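PDB 5H9D: farnesyl pyrophosphate synthetase from Staphylococcus aureus, which probably catalyses the magnesium-dependent elongation of prenyl diphosphates to heptaprenyl diphosphate, acting here as one of two different protein chains in the assembly. Local coordinates for residues Ala68-Leu73 against Glu119-Val124; Asn8-Val13 against Arg44-Ile49; Pro246-Lys251 against Glu265-Ile270; Phe152-Thr157 against Lys251-Arg256. One frame throughout, in Å; residues are numbered along the deposited sequence.

Interaction 1. Residues Ala68-Leu73 against Glu119-Val124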
loop_
_atom_site.group_PDB
_atom_site.type_symbol
_atom_site.label_atom_id
_atom_site.label_comp_id
_atom_site.label_asym_id
_atom_site.label_seq_id
_atom_site.Cartn_x
_atom_site.Cartn_y
_atom_site.Cartn_z
ATOM N N ALA A 68 6.624 -1.012 -13.721
ATOM C CA ALA A 68 5.536 -1.984 -13.788
ATOM C C ALA A 68 5.669 -3.001 -12.632
ATOM O O ALA A 68 4.685 -3.283 -11.940
ATOM C CB ALA A 68 5.553 -2.688 -15.165
ATOM N N VAL A 69 6.888 -3.530 -12.432
ATOM C CA VAL A 69 7.193 -4.472 -11.357
ATOM C C VAL A 69 6.923 -3.788 -10.002
ATOM O O VAL A 69 6.329 -4.373 -9.102
ATOM C CB VAL A 69 8.681 -4.951 -11.454
ATOM C CG1 VAL A 69 9.114 -5.582 -10.175
ATOM C CG2 VAL A 69 8.834 -5.985 -12.568
ATOM N N ALA A 70 7.334 -2.534 -9.866
ATOM C CA ALA A 70 7.097 -1.798 -8.621
ATOM C C ALA A 70 5.616 -1.624 -8.338
ATOM O O ALA A 70 5.185 -1.828 -7.210
ATOM C CB ALA A 70 7.768 -0.410 -8.665
ATOM N N LEU A 71 4.839 -1.235 -9.341
ATOM C CA LEU A 71 3.407 -1.035 -9.135
ATOM C C LEU A 71 2.680 -2.301 -8.667
ATOM O O LEU A 71 1.811 -2.233 -7.779
ATOM C CB LEU A 71 2.741 -0.524 -10.418
ATOM C CG LEU A 71 2.637 0.972 -10.687
ATOM C CD1 LEU A 71 1.524 1.508 -9.798
ATOM C CD2 LEU A 71 3.971 1.679 -10.432
ATOM N N GLU A 72 3.020 -3.451 -9.255
ATOM C CA GLU A 72 2.350 -4.686 -8.873
ATOM C C GLU A 72 2.766 -5.107 -7.472
ATOM O O GLU A 72 1.987 -5.696 -6.754
ATOM C CB GLU A 72 2.652 -5.782 -9.893
ATOM C CG GLU A 72 1.735 -6.998 -9.855
ATOM C CD GLU A 72 0.265 -6.673 -10.045
ATOM O OE1 GLU A 72 -0.036 -5.530 -10.432
ATOM O OE2 GLU A 72 -0.601 -7.551 -9.807
ATOM N N LEU A 73 3.993 -4.792 -7.067
ATOM C CA LEU A 73 4.458 -5.160 -5.729
ATOM C C LEU A 73 3.758 -4.310 -4.653
ATOM O O LEU A 73 3.435 -4.822 -3.586
ATOM C CB LEU A 73 5.985 -5.019 -5.637
ATOM C CG LEU A 73 6.920 -5.938 -6.446
ATOM C CD1 LEU A 73 8.372 -5.473 -6.401
ATOM C CD2 LEU A 73 6.841 -7.342 -5.905
ATOM N N GLU A 119 12.503 -0.124 -3.759
ATOM C CA GLU A 119 13.776 -0.426 -4.384
ATOM C C GLU A 119 13.599 -0.269 -5.879
ATOM O O GLU A 119 14.437 0.330 -6.547
ATOM C CB GLU A 119 14.198 -1.868 -4.143
ATOM C CG GLU A 119 14.919 -2.185 -2.870
ATOM C CD GLU A 119 15.488 -3.610 -2.925
ATOM O OE1 GLU A 119 15.913 -4.135 -1.861
ATOM O OE2 GLU A 119 15.506 -4.197 -4.050
ATOM N N HIS A 120 12.505 -0.819 -6.399
ATOM C CA HIS A 120 12.259 -0.773 -7.829
ATOM C C HIS A 120 11.884 0.586 -8.431
ATOM O O HIS A 120 12.075 0.806 -9.623
ATOM C CB HIS A 120 11.242 -1.850 -8.205
ATOM C CG HIS A 120 11.803 -3.237 -8.171
ATOM N ND1 HIS A 120 12.020 -3.986 -9.311
ATOM C CD2 HIS A 120 12.224 -3.999 -7.137
ATOM C CE1 HIS A 120 12.552 -5.147 -8.978
ATOM N NE2 HIS A 120 12.688 -5.181 -7.664
ATOM N N LEU A 121 11.380 1.501 -7.618
ATOM C CA LEU A 121 11.029 2.823 -8.118
ATOM C C LEU A 121 12.270 3.692 -8.274
ATOM O O LEU A 121 12.209 4.725 -8.940
ATOM C CB LEU A 121 10.057 3.515 -7.172
ATOM C CG LEU A 121 8.618 3.050 -7.308
ATOM C CD1 LEU A 121 7.760 3.600 -6.160
ATOM C CD2 LEU A 121 8.102 3.508 -8.645
ATOM N N MET A 122 13.384 3.278 -7.663
ATOM C CA MET A 122 14.632 4.049 -7.749
ATOM C C MET A 122 15.253 3.908 -9.133
ATOM O O MET A 122 16.405 4.305 -9.349
ATOM C CB MET A 122 15.658 3.600 -6.694
ATOM C CG MET A 122 16.602 2.474 -7.155
ATOM C CE MET A 122 19.019 3.331 -6.073
ATOM N N ALA A 123 14.489 3.314 -10.052
ATOM C CA ALA A 123 14.918 3.129 -11.433
ATOM C C ALA A 123 14.389 4.343 -12.191
ATOM O O ALA A 123 14.784 4.626 -13.319
ATOM C CB ALA A 123 14.343 1.838 -12.003
ATOM N N VAL A 124 13.461 5.049 -11.572
ATOM C CA VAL A 124 12.934 6.254 -12.167
ATOM C C VAL A 124 13.961 7.266 -11.666
ATOM O O VAL A 124 14.485 7.116 -10.558
ATOM C CB VAL A 124 11.541 6.592 -11.604
ATOM C CG1 VAL A 124 11.031 7.892 -12.217
ATOM C CG2 VAL A 124 10.577 5.450 -11.890
#

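Interaction 2. Residues Asn8-Val13 against Arg44-Ile49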
loop_
_atom_site.group_PDB
_atom_site.type_symbol
_atom_site.label_atom_id
_atom_site.label_comp_id
_atom_site.label_asym_id
_atom_site.label_seq_id
_atom_site.Cartn_x
_atom_site.Cartn_y
_atom_site.Cartn_z
ATOM N N ASN A 8 2.656 -11.087 -24.126
ATOM C CA ASN A 8 4.087 -11.209 -24.069
ATOM C C ASN A 8 4.645 -10.179 -23.103
ATOM O O ASN A 8 5.567 -10.474 -22.345
ATOM C CB ASN A 8 4.676 -11.025 -25.482
ATOM C CG ASN A 8 6.209 -10.995 -25.499
ATOM O OD1 ASN A 8 6.870 -11.976 -25.139
ATOM N ND2 ASN A 8 6.777 -9.864 -25.918
ATOM N N GLU A 9 4.084 -8.974 -23.104
ATOM C CA GLU A 9 4.609 -7.943 -22.210
ATOM C C GLU A 9 4.383 -8.269 -20.760
ATOM O O GLU A 9 5.268 -8.048 -19.945
ATOM C CB GLU A 9 4.015 -6.573 -22.511
ATOM C CG GLU A 9 4.471 -5.929 -23.815
ATOM C CD GLU A 9 5.975 -5.903 -23.983
ATOM O OE1 GLU A 9 6.502 -6.783 -24.694
ATOM O OE2 GLU A 9 6.626 -5.008 -23.411
ATOM N N ILE A 10 3.202 -8.793 -20.442
ATOM C CA ILE A 10 2.848 -9.170 -19.069
ATOM C C ILE A 10 3.764 -10.277 -18.532
ATOM O O ILE A 10 4.086 -10.287 -17.355
ATOM C CB ILE A 10 1.377 -9.661 -18.972
ATOM C CG1 ILE A 10 0.430 -8.585 -19.487
ATOM C CG2 ILE A 10 1.027 -10.005 -17.529
ATOM C CD1 ILE A 10 0.497 -7.298 -18.719
ATOM N N LYS A 11 4.181 -11.207 -19.385
ATOM C CA LYS A 11 5.064 -12.287 -18.935
ATOM C C LYS A 11 6.440 -11.736 -18.545
ATOM O O LYS A 11 7.061 -12.198 -17.592
ATOM C CB LYS A 11 5.247 -13.355 -20.024
ATOM C CG LYS A 11 3.978 -14.070 -20.414
ATOM C CD LYS A 11 4.257 -15.375 -21.155
ATOM C CE LYS A 11 2.951 -15.995 -21.682
ATOM N NZ LYS A 11 2.306 -15.222 -22.808
ATOM N N LYS A 12 6.918 -10.747 -19.289
ATOM C CA LYS A 12 8.202 -10.177 -18.981
ATOM C C LYS A 12 8.104 -9.479 -17.633
ATOM O O LYS A 12 9.041 -9.509 -16.845
ATOM C CB LYS A 12 8.628 -9.229 -20.092
ATOM C CG LYS A 12 8.503 -9.876 -21.444
ATOM C CD LYS A 12 9.682 -9.604 -22.332
ATOM C CE LYS A 12 9.624 -8.248 -22.953
ATOM N NZ LYS A 12 10.648 -8.142 -24.031
ATOM N N VAL A 13 6.966 -8.865 -17.342
ATOM C CA VAL A 13 6.846 -8.225 -16.045
ATOM C C VAL A 13 6.658 -9.276 -14.943
ATOM O O VAL A 13 7.124 -9.104 -13.824
ATOM C CB VAL A 13 5.685 -7.198 -16.015
ATOM C CG1 VAL A 13 5.413 -6.760 -14.589
ATOM C CG2 VAL A 13 6.059 -5.966 -16.841
ATOM N N ARG A 44 -2.488 -2.960 -13.390
ATOM C CA ARG A 44 -1.546 -1.851 -13.151
ATOM C C ARG A 44 -0.305 -1.986 -14.040
ATOM O O ARG A 44 0.054 -1.053 -14.757
ATOM C CB ARG A 44 -1.161 -1.787 -11.663
ATOM C CG ARG A 44 -1.933 -0.750 -10.838
ATOM C CD ARG A 44 -2.382 -1.234 -9.457
ATOM N NE ARG A 44 -3.388 -2.285 -9.579
ATOM C CZ ARG A 44 -4.593 -2.241 -9.025
ATOM N NH1 ARG A 44 -4.967 -1.199 -8.301
ATOM N NH2 ARG A 44 -5.428 -3.247 -9.189
ATOM N N PRO A 45 0.383 -3.144 -13.997
ATOM C CA PRO A 45 1.562 -3.284 -14.865
ATOM C C PRO A 45 1.165 -3.052 -16.322
ATOM O O PRO A 45 1.924 -2.467 -17.090
ATOM C CB PRO A 45 1.991 -4.723 -14.621
ATOM C CG PRO A 45 1.652 -4.895 -13.180
ATOM C CD PRO A 45 0.313 -4.264 -13.048
ATOM N N ALA A 46 -0.040 -3.507 -16.680
ATOM C CA ALA A 46 -0.536 -3.393 -18.047
ATOM C C ALA A 46 -0.656 -1.944 -18.455
ATOM O O ALA A 46 -0.139 -1.549 -19.497
ATOM C CB ALA A 46 -1.882 -4.121 -18.217
ATOM N N PHE A 47 -1.317 -1.136 -17.642
ATOM C CA PHE A 47 -1.440 0.264 -17.980
ATOM C C PHE A 47 -0.102 0.985 -18.043
ATOM O O PHE A 47 0.037 1.941 -18.783
ATOM C CB PHE A 47 -2.383 0.959 -17.004
ATOM C CG PHE A 47 -3.822 0.781 -17.353
ATOM C CD1 PHE A 47 -4.291 1.177 -18.595
ATOM C CD2 PHE A 47 -4.686 0.177 -16.478
ATOM C CE1 PHE A 47 -5.595 0.964 -18.957
ATOM C CE2 PHE A 47 -6.003 -0.044 -16.826
ATOM C CZ PHE A 47 -6.467 0.346 -18.064
ATOM N N VAL A 48 0.885 0.533 -17.277
ATOM C CA VAL A 48 2.195 1.175 -17.297
ATOM C C VAL A 48 2.879 0.915 -18.653
ATOM O O VAL A 48 3.346 1.861 -19.307
ATOM C CB VAL A 48 3.099 0.673 -16.146
ATOM C CG1 VAL A 48 4.439 1.355 -16.205
ATOM C CG2 VAL A 48 2.442 0.941 -14.818
ATOM N N ILE A 49 2.948 -0.358 -19.066
ATOM C CA ILE A 49 3.540 -0.700 -20.359
ATOM C C ILE A 49 2.816 0.163 -21.431
ATOM O O ILE A 49 3.431 1.029 -22.033
ATOM C CB ILE A 49 3.400 -2.258 -20.672
ATOM C CG1 ILE A 49 4.605 -3.048 -20.137
ATOM C CG2 ILE A 49 3.322 -2.522 -22.179
ATOM C CD1 ILE A 49 4.506 -3.397 -18.693
#

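Interaction 3. Residues Pro246-Lys251 against Glu265-Ile270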
loop_
_atom_site.group_PDB
_atom_site.type_symbol
_atom_site.label_atom_id
_atom_site.label_comp_id
_atom_site.label_asym_id
_atom_site.label_seq_id
_atom_site.Cartn_x
_atom_site.Cartn_y
_atom_site.Cartn_z
ATOM N N PRO A 246 -37.015 6.190 0.862
ATOM C CA PRO A 246 -36.992 6.521 2.291
ATOM C C PRO A 246 -37.217 5.361 3.267
ATOM O O PRO A 246 -36.910 5.485 4.455
ATOM C CB PRO A 246 -38.048 7.627 2.414
ATOM C CG PRO A 246 -38.943 7.409 1.239
ATOM C CD PRO A 246 -37.974 7.048 0.146
ATOM N N ASP A 247 -37.747 4.240 2.794
ATOM C CA ASP A 247 -37.941 3.084 3.684
ATOM C C ASP A 247 -36.587 2.395 3.844
ATOM O O ASP A 247 -36.167 2.065 4.954
ATOM C CB ASP A 247 -38.915 2.064 3.085
ATOM C CG ASP A 247 -40.280 2.636 2.847
ATOM O OD1 ASP A 247 -40.840 2.403 1.746
ATOM O OD2 ASP A 247 -40.791 3.313 3.760
ATOM N N PHE A 248 -35.930 2.174 2.703
ATOM C CA PHE A 248 -34.633 1.530 2.650
ATOM C C PHE A 248 -33.615 2.412 3.385
ATOM O O PHE A 248 -32.688 1.903 4.022
ATOM C CB PHE A 248 -34.219 1.329 1.186
ATOM C CG PHE A 248 -32.977 0.498 1.008
ATOM C CD1 PHE A 248 -33.006 -0.876 1.218
ATOM C CD2 PHE A 248 -31.776 1.089 0.633
ATOM C CE1 PHE A 248 -31.855 -1.646 1.057
ATOM C CE2 PHE A 248 -30.628 0.329 0.473
ATOM C CZ PHE A 248 -30.665 -1.035 0.683
ATOM N N LYS A 249 -33.785 3.728 3.305
ATOM C CA LYS A 249 -32.862 4.619 3.986
ATOM C C LYS A 249 -32.902 4.388 5.506
ATOM O O LYS A 249 -31.870 4.342 6.174
ATOM C CB LYS A 249 -33.185 6.079 3.661
ATOM C CG LYS A 249 -32.198 7.050 4.284
ATOM C CD LYS A 249 -32.427 8.470 3.826
ATOM C CE LYS A 249 -31.483 9.414 4.558
ATOM N NZ LYS A 249 -31.717 10.839 4.178
ATOM N N LEU A 250 -34.097 4.233 6.054
ATOM C CA LEU A 250 -34.230 3.997 7.485
ATOM C C LEU A 250 -33.792 2.565 7.750
ATOM O O LEU A 250 -33.281 2.239 8.819
ATOM C CB LEU A 250 -35.684 4.220 7.909
ATOM C CG LEU A 250 -36.224 5.586 7.435
ATOM C CD1 LEU A 250 -37.743 5.540 7.208
ATOM C CD2 LEU A 250 -35.813 6.646 8.464
ATOM N N LYS A 251 -33.961 1.717 6.749
ATOM C CA LYS A 251 -33.581 0.323 6.879
ATOM C C LYS A 251 -32.062 0.200 6.940
ATOM O O LYS A 251 -31.523 -0.782 7.467
ATOM C CB LYS A 251 -34.148 -0.482 5.712
ATOM C CG LYS A 251 -33.948 -1.977 5.855
ATOM C CD LYS A 251 -34.899 -2.732 4.935
ATOM C CE LYS A 251 -34.580 -4.224 4.907
ATOM N NZ LYS A 251 -34.685 -4.822 6.268
ATOM N N GLU A 265 -29.621 -9.878 4.457
ATOM C CA GLU A 265 -30.142 -10.576 3.289
ATOM C C GLU A 265 -31.241 -9.720 2.667
ATOM O O GLU A 265 -31.249 -9.485 1.460
ATOM C CB GLU A 265 -30.719 -11.934 3.697
ATOM C CG GLU A 265 -29.706 -13.069 3.801
ATOM C CD GLU A 265 -29.678 -13.943 2.548
ATOM O OE1 GLU A 265 -29.013 -15.007 2.578
ATOM O OE2 GLU A 265 -30.319 -13.564 1.536
ATOM N N GLU A 266 -32.162 -9.244 3.502
ATOM C CA GLU A 266 -33.266 -8.420 3.031
ATOM C C GLU A 266 -32.758 -7.220 2.233
ATOM O O GLU A 266 -33.266 -6.931 1.149
ATOM C CB GLU A 266 -34.126 -7.947 4.215
ATOM C CG GLU A 266 -35.568 -8.451 4.150
ATOM C CD GLU A 266 -36.595 -7.396 4.559
ATOM O OE1 GLU A 266 -36.555 -6.280 3.995
ATOM O OE2 GLU A 266 -37.446 -7.688 5.434
ATOM N N CYS A 267 -31.750 -6.536 2.778
ATOM C CA CYS A 267 -31.146 -5.373 2.131
ATOM C C CYS A 267 -30.458 -5.706 0.820
ATOM O O CYS A 267 -30.747 -5.090 -0.198
ATOM C CB CYS A 267 -30.137 -4.697 3.060
ATOM S SG CYS A 267 -30.882 -3.534 4.206
ATOM N N ILE A 268 -29.546 -6.669 0.840
ATOM C CA ILE A 268 -28.862 -7.030 -0.389
ATOM C C ILE A 268 -29.843 -7.610 -1.415
ATOM O O ILE A 268 -29.592 -7.568 -2.614
ATOM C CB ILE A 268 -27.663 -8.004 -0.118
ATOM C CG1 ILE A 268 -27.721 -9.207 -1.060
ATOM C CG2 ILE A 268 -27.619 -8.406 1.348
ATOM C CD1 ILE A 268 -26.505 -10.122 -0.935
ATOM N N GLN A 269 -30.981 -8.112 -0.944
ATOM C CA GLN A 269 -31.993 -8.678 -1.844
ATOM C C GLN A 269 -32.834 -7.591 -2.486
ATOM O O GLN A 269 -33.417 -7.806 -3.533
ATOM C CB GLN A 269 -32.927 -9.629 -1.087
ATOM C CG GLN A 269 -33.100 -10.983 -1.758
ATOM C CD GLN A 269 -31.793 -11.766 -1.819
ATOM O OE1 GLN A 269 -31.215 -12.120 -0.783
ATOM N NE2 GLN A 269 -31.316 -12.032 -3.035
ATOM N N ILE A 270 -32.903 -6.430 -1.842
ATOM C CA ILE A 270 -33.677 -5.308 -2.356
ATOM C C ILE A 270 -32.894 -4.569 -3.436
ATOM O O ILE A 270 -33.463 -4.111 -4.423
ATOM C CB ILE A 270 -34.050 -4.304 -1.229
ATOM C CG1 ILE A 270 -35.018 -4.955 -0.236
ATOM C CG2 ILE A 270 -34.684 -3.063 -1.830
ATOM C CD1 ILE A 270 -36.352 -5.401 -0.845
#

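Interaction 4. Residues Phe152-Thr157 against Lys251-Arg256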
loop_
_atom_site.group_PDB
_atom_site.type_symbol
_atom_site.label_atom_id
_atom_site.label_comp_id
_atom_site.label_asym_id
_atom_site.label_seq_id
_atom_site.Cartn_x
_atom_site.Cartn_y
_atom_site.Cartn_z
ATOM N N PHE A 152 -20.499 1.379 8.174
ATOM C CA PHE A 152 -21.886 1.453 8.660
ATOM C C PHE A 152 -22.490 2.826 8.876
ATOM O O PHE A 152 -23.491 2.973 9.585
ATOM C CB PHE A 152 -22.061 0.619 9.923
ATOM C CG PHE A 152 -22.129 -0.850 9.649
ATOM C CD1 PHE A 152 -23.241 -1.384 8.997
ATOM C CD2 PHE A 152 -21.059 -1.692 9.987
ATOM C CE1 PHE A 152 -23.291 -2.729 8.686
ATOM C CE2 PHE A 152 -21.097 -3.041 9.681
ATOM C CZ PHE A 152 -22.216 -3.569 9.030
ATOM N N ASN A 153 -21.890 3.829 8.246
ATOM C CA ASN A 153 -22.372 5.202 8.340
ATOM C C ASN A 153 -23.378 5.442 7.237
ATOM O O ASN A 153 -23.001 5.708 6.097
ATOM C CB ASN A 153 -21.231 6.191 8.149
ATOM C CG ASN A 153 -21.657 7.608 8.416
ATOM O OD1 ASN A 153 -22.742 8.026 7.996
ATOM N ND2 ASN A 153 -20.809 8.364 9.126
ATOM N N SER A 154 -24.656 5.376 7.575
ATOM C CA SER A 154 -25.722 5.569 6.596
ATOM C C SER A 154 -26.012 7.018 6.259
ATOM O O SER A 154 -26.974 7.306 5.560
ATOM C CB SER A 154 -26.997 4.916 7.113
ATOM O OG SER A 154 -27.210 5.277 8.463
ATOM N N GLN A 155 -25.192 7.936 6.751
ATOM C CA GLN A 155 -25.430 9.353 6.490
ATOM C C GLN A 155 -24.424 9.965 5.507
ATOM O O GLN A 155 -24.467 11.151 5.194
ATOM C CB GLN A 155 -25.410 10.109 7.824
ATOM C CG GLN A 155 -26.180 9.387 8.953
ATOM C CD GLN A 155 -27.671 9.204 8.653
ATOM O OE1 GLN A 155 -28.212 8.101 8.794
ATOM N NE2 GLN A 155 -28.340 10.286 8.245
ATOM N N GLN A 156 -23.532 9.136 4.997
ATOM C CA GLN A 156 -22.532 9.618 4.096
ATOM C C GLN A 156 -23.123 9.993 2.728
ATOM O O GLN A 156 -24.158 9.473 2.311
ATOM C CB GLN A 156 -21.443 8.568 3.976
ATOM C CG GLN A 156 -21.780 7.465 3.032
ATOM C CD GLN A 156 -20.641 7.195 2.081
ATOM O OE1 GLN A 156 -19.725 8.022 1.927
ATOM N NE2 GLN A 156 -20.688 6.039 1.421
ATOM N N THR A 157 -22.445 10.900 2.032
ATOM C CA THR A 157 -22.895 11.379 0.733
ATOM C C THR A 157 -22.185 10.757 -0.512
ATOM O O THR A 157 -21.067 10.212 -0.430
ATOM C CB THR A 157 -22.771 12.919 0.707
ATOM O OG1 THR A 157 -23.742 13.467 -0.191
ATOM C CG2 THR A 157 -21.365 13.341 0.279
ATOM N N LYS A 251 -33.961 1.717 6.749
ATOM C CA LYS A 251 -33.581 0.323 6.879
ATOM C C LYS A 251 -32.062 0.200 6.940
ATOM O O LYS A 251 -31.523 -0.782 7.467
ATOM C CB LYS A 251 -34.148 -0.482 5.712
ATOM C CG LYS A 251 -33.948 -1.977 5.855
ATOM C CD LYS A 251 -34.899 -2.732 4.935
ATOM C CE LYS A 251 -34.580 -4.224 4.907
ATOM N NZ LYS A 251 -34.685 -4.822 6.268
ATOM N N ILE A 252 -31.380 1.215 6.407
ATOM C CA ILE A 252 -29.921 1.249 6.403
ATOM C C ILE A 252 -29.396 1.989 7.628
ATOM O O ILE A 252 -28.350 1.642 8.157
ATOM C CB ILE A 252 -29.381 1.897 5.097
ATOM C CG1 ILE A 252 -29.673 0.963 3.908
ATOM C CG2 ILE A 252 -27.872 2.164 5.207
ATOM C CD1 ILE A 252 -29.009 -0.410 4.007
ATOM N N GLU A 253 -30.137 2.998 8.077
ATOM C CA GLU A 253 -29.756 3.757 9.257
ATOM C C GLU A 253 -29.651 2.855 10.482
ATOM O O GLU A 253 -28.887 3.143 11.390
ATOM C CB GLU A 253 -30.793 4.840 9.598
ATOM C CG GLU A 253 -30.844 6.089 8.729
ATOM C CD GLU A 253 -31.661 7.202 9.393
ATOM O OE1 GLU A 253 -32.503 6.890 10.275
ATOM O OE2 GLU A 253 -31.469 8.389 9.032
ATOM N N GLN A 254 -30.436 1.784 10.521
ATOM C CA GLN A 254 -30.432 0.890 11.681
ATOM C C GLN A 254 -29.504 -0.288 11.515
ATOM O O GLN A 254 -29.486 -1.175 12.371
ATOM C CB GLN A 254 -31.828 0.304 11.943
ATOM C CG GLN A 254 -33.003 1.254 11.832
ATOM C CD GLN A 254 -32.939 2.400 12.816
ATOM O OE1 GLN A 254 -32.885 2.193 14.024
ATOM N NE2 GLN A 254 -32.949 3.623 12.299
ATOM N N LEU A 255 -28.726 -0.305 10.440
ATOM C CA LEU A 255 -27.863 -1.452 10.161
ATOM C C LEU A 255 -26.422 -1.417 10.666
ATOM O O LEU A 255 -25.708 -0.457 10.435
ATOM C CB LEU A 255 -27.880 -1.714 8.642
ATOM C CG LEU A 255 -27.455 -3.077 8.084
ATOM C CD1 LEU A 255 -28.419 -4.165 8.542
ATOM C CD2 LEU A 255 -27.433 -3.004 6.579
ATOM N N ARG A 256 -26.016 -2.477 11.361
ATOM C CA ARG A 256 -24.648 -2.615 11.874
ATOM C C ARG A 256 -24.247 -4.061 12.083
ATOM O O ARG A 256 -25.087 -4.960 12.092
ATOM C CB ARG A 256 -24.404 -1.824 13.179
ATOM C CG ARG A 256 -25.609 -1.589 14.096
ATOM C CD ARG A 256 -26.027 -2.820 14.870
ATOM N NE ARG A 256 -27.225 -2.520 15.650
ATOM C CZ ARG A 256 -27.959 -3.418 16.296
ATOM N NH1 ARG A 256 -27.626 -4.707 16.271
ATOM N NH2 ARG A 256 -29.039 -3.021 16.951
#

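Interaction 1. Residues Ala68-Leu73 against Glu119-Val124
H120 packs against V69, A70 and L73 on one side of helix 62-85, with A70 beneath its CB and V69 and L73 beside its ring. The tight part is centred on A70, where the backbones come closest, 5.3 Å between the CA atoms of A70 and H120. The small methyl permits this: A70 CB lies 3.8 Å from H120 CB and equally 3.8 Å from L121 CG, with L121 CD2 close behind, so that it fills the notch between two consecutive side chains. Both A70 and L121 are buried; L121 also meets H130 and I133 of helix 127-150 and Y82 of the partner subunit.

Toward the H120 ring the contact opens to solvent. H120 CG stands anti to the carbonyl carbon (chi1 -73°), and the imidazole rests against the aliphatic side chains one turn apart. V69 CG1 approaches obliquely, near H120 ND1, and L73 CD1 lies over one face, displaced toward the rim, at a wider 4.2 Å from H120 CD2. No hydrogen bond joins the two segments; H120 ND1 has instead a weak one to Q66 OE1. H120 is partly exposed, as are E119, M122 and A123, where the chain turns in a type I turn from L121 to V124. E119 and M122 also pack on the partner subunit. A buried alanine contact with a more open histidine flank thus joins helices 62-85 and 103-121, two elements of the all-helical isoprenoid synthase fold to which trans-prenyltransferases belong.

Interaction 2. Residues Asn8-Val13 against Arg44-Ile49
V13 and I49 meet tip to tip where helix 6-20 crosses helix 43-51 in the all-helical prenyl synthase fold. The local axes pass 10.1 Å apart at 115°, and the interface is made of hydrocarbon, without a hydrogen bond across it. Its shape is reciprocal. V13 projects between P45 and I49, residues one turn apart: its CG1 branch, anti to the backbone N (chi1 169°), comes 4.0 Å from P45 CB, with the two side chains at about a right angle, while CG2 turns to I49. In return I49 enters the hollow between E9 and V13, also a turn apart, placing CG2 4.0 Å from E9 CG.

Only the aliphatic part of E9 serves this contact. Its chain bends at chi2, and OE2 accepts hydrogen bonds from outside, with Y65 and T60 as the partners, so E9 OE2 is satisfied next to an apolar patch. At the other flank I10 extends CD1 over the small A46, 4.0 Å from A46 CB. Y65 of helix 62-85 also packs on V13, adding a third helix to the cluster. The nearest approach between the segments is V13 CG2 to I49 CD1, 3.5 Å.

Interaction 3. Residues Pro246-Lys251 against Glu265-Ile270
C267 SG sits between F248 and K251, 3.8 Å from F248 CE1 and 3.8 Å from K251 CG. Toward the ring this is a cysteine sulfur-aromatic contact: C267 SG is 4.8 Å from the F248 ring centroid and 51° off the ring normal, an oblique approach. I270 adds its CG2 at 4.1 Å from F248 CD1, the two side chains sliding past each other in opposite directions.

Farther out, K251 reaches over the sulfur toward E266. Its CG is anti to the backbone N (chi1 -173°), the chain stays extended to CE, and a bend at chi4 turns NZ to 3.3 Å from E266 OE1, a long and weak salt bridge. The E266 side chain crosses that of K251 at about a right angle. The stronger salt bridge of K251 NZ is to E263 OE1.

Behind this shell, I238, E241 and M242 pack on F248 from helix 236-243. The axes of segments 246-251 and 265-270 run 144° apart and 11.4 Å distant, roughly antiparallel. The interface therefore grades from a buried aromatic-sulfur core to an ionic margin, where E263, and more weakly E266, would be expected to stabilise the lysine's positive charge.

Interaction 4. Residues Phe152-Thr157 against Lys251-Arg256
The ring of F152 lies flat against the backbone of R256, and S154 touches the end of helix 246-253, in a contact of the helical prenyl synthase fold between the loop after helix 127-150 and the end of helix 246-253 with the chain just beyond it. The loop, which leads on to helix 158-183, is shaped by a type I turn from N153 to Q156 and by an Asx turn in which N153 OD1 accepts from Q155 N at 2.7 Å.

F152 makes a CH-pi contact. R256 CA stands 3.6 Å from the F152 ring centroid, 19° off the normal, somewhat toward the rim. CG of F152 is anti to the carbonyl carbon (chi1 -76°). While one face of the ring lies over R256 CA, L255 O approaches obliquely and L255 CG lies 4.2 Å from F152 CE1. F264 of helix 261-272 packs on both F152 and L255. The R256 side chain leads away from the ring, and its NH1 forms a salt bridge with D258.

At the helix end, Q155 and E253 cross at about a right angle on the more exposed flank. S154 is buried against the helix end: OG, placed between backbone N and carbonyl carbon (chi1 47°), points to the E253 backbone, while CB packs on I252. The methyl that meets it, I252 CG2, stands 3.5 Å from S154 CB.

Overall arrangement
The four contacts form two pairs on opposite sides of the chain's centre. Interactions 1 and 2 have centres 12 Å apart and touch, A68 of helix 62-85 lying against V13 and I49; interaction 2 closes along the chain before interaction 1 opens. Interactions 3 and 4, with centres 10 Å apart, share K251 and helix 246-253, and C267 SG packs on I252 CD1 at 3.6 Å; their segments alternate in sequence. Between the pairs the centres are about 39 to 44 Å apart, with no touch. One pair thus joins helices that begin within the first 121 residues, beside the partner subunit that interaction 1 contacts, whereas the other ties later helices to the loop following helix 127-150 at the far end of the helical fold.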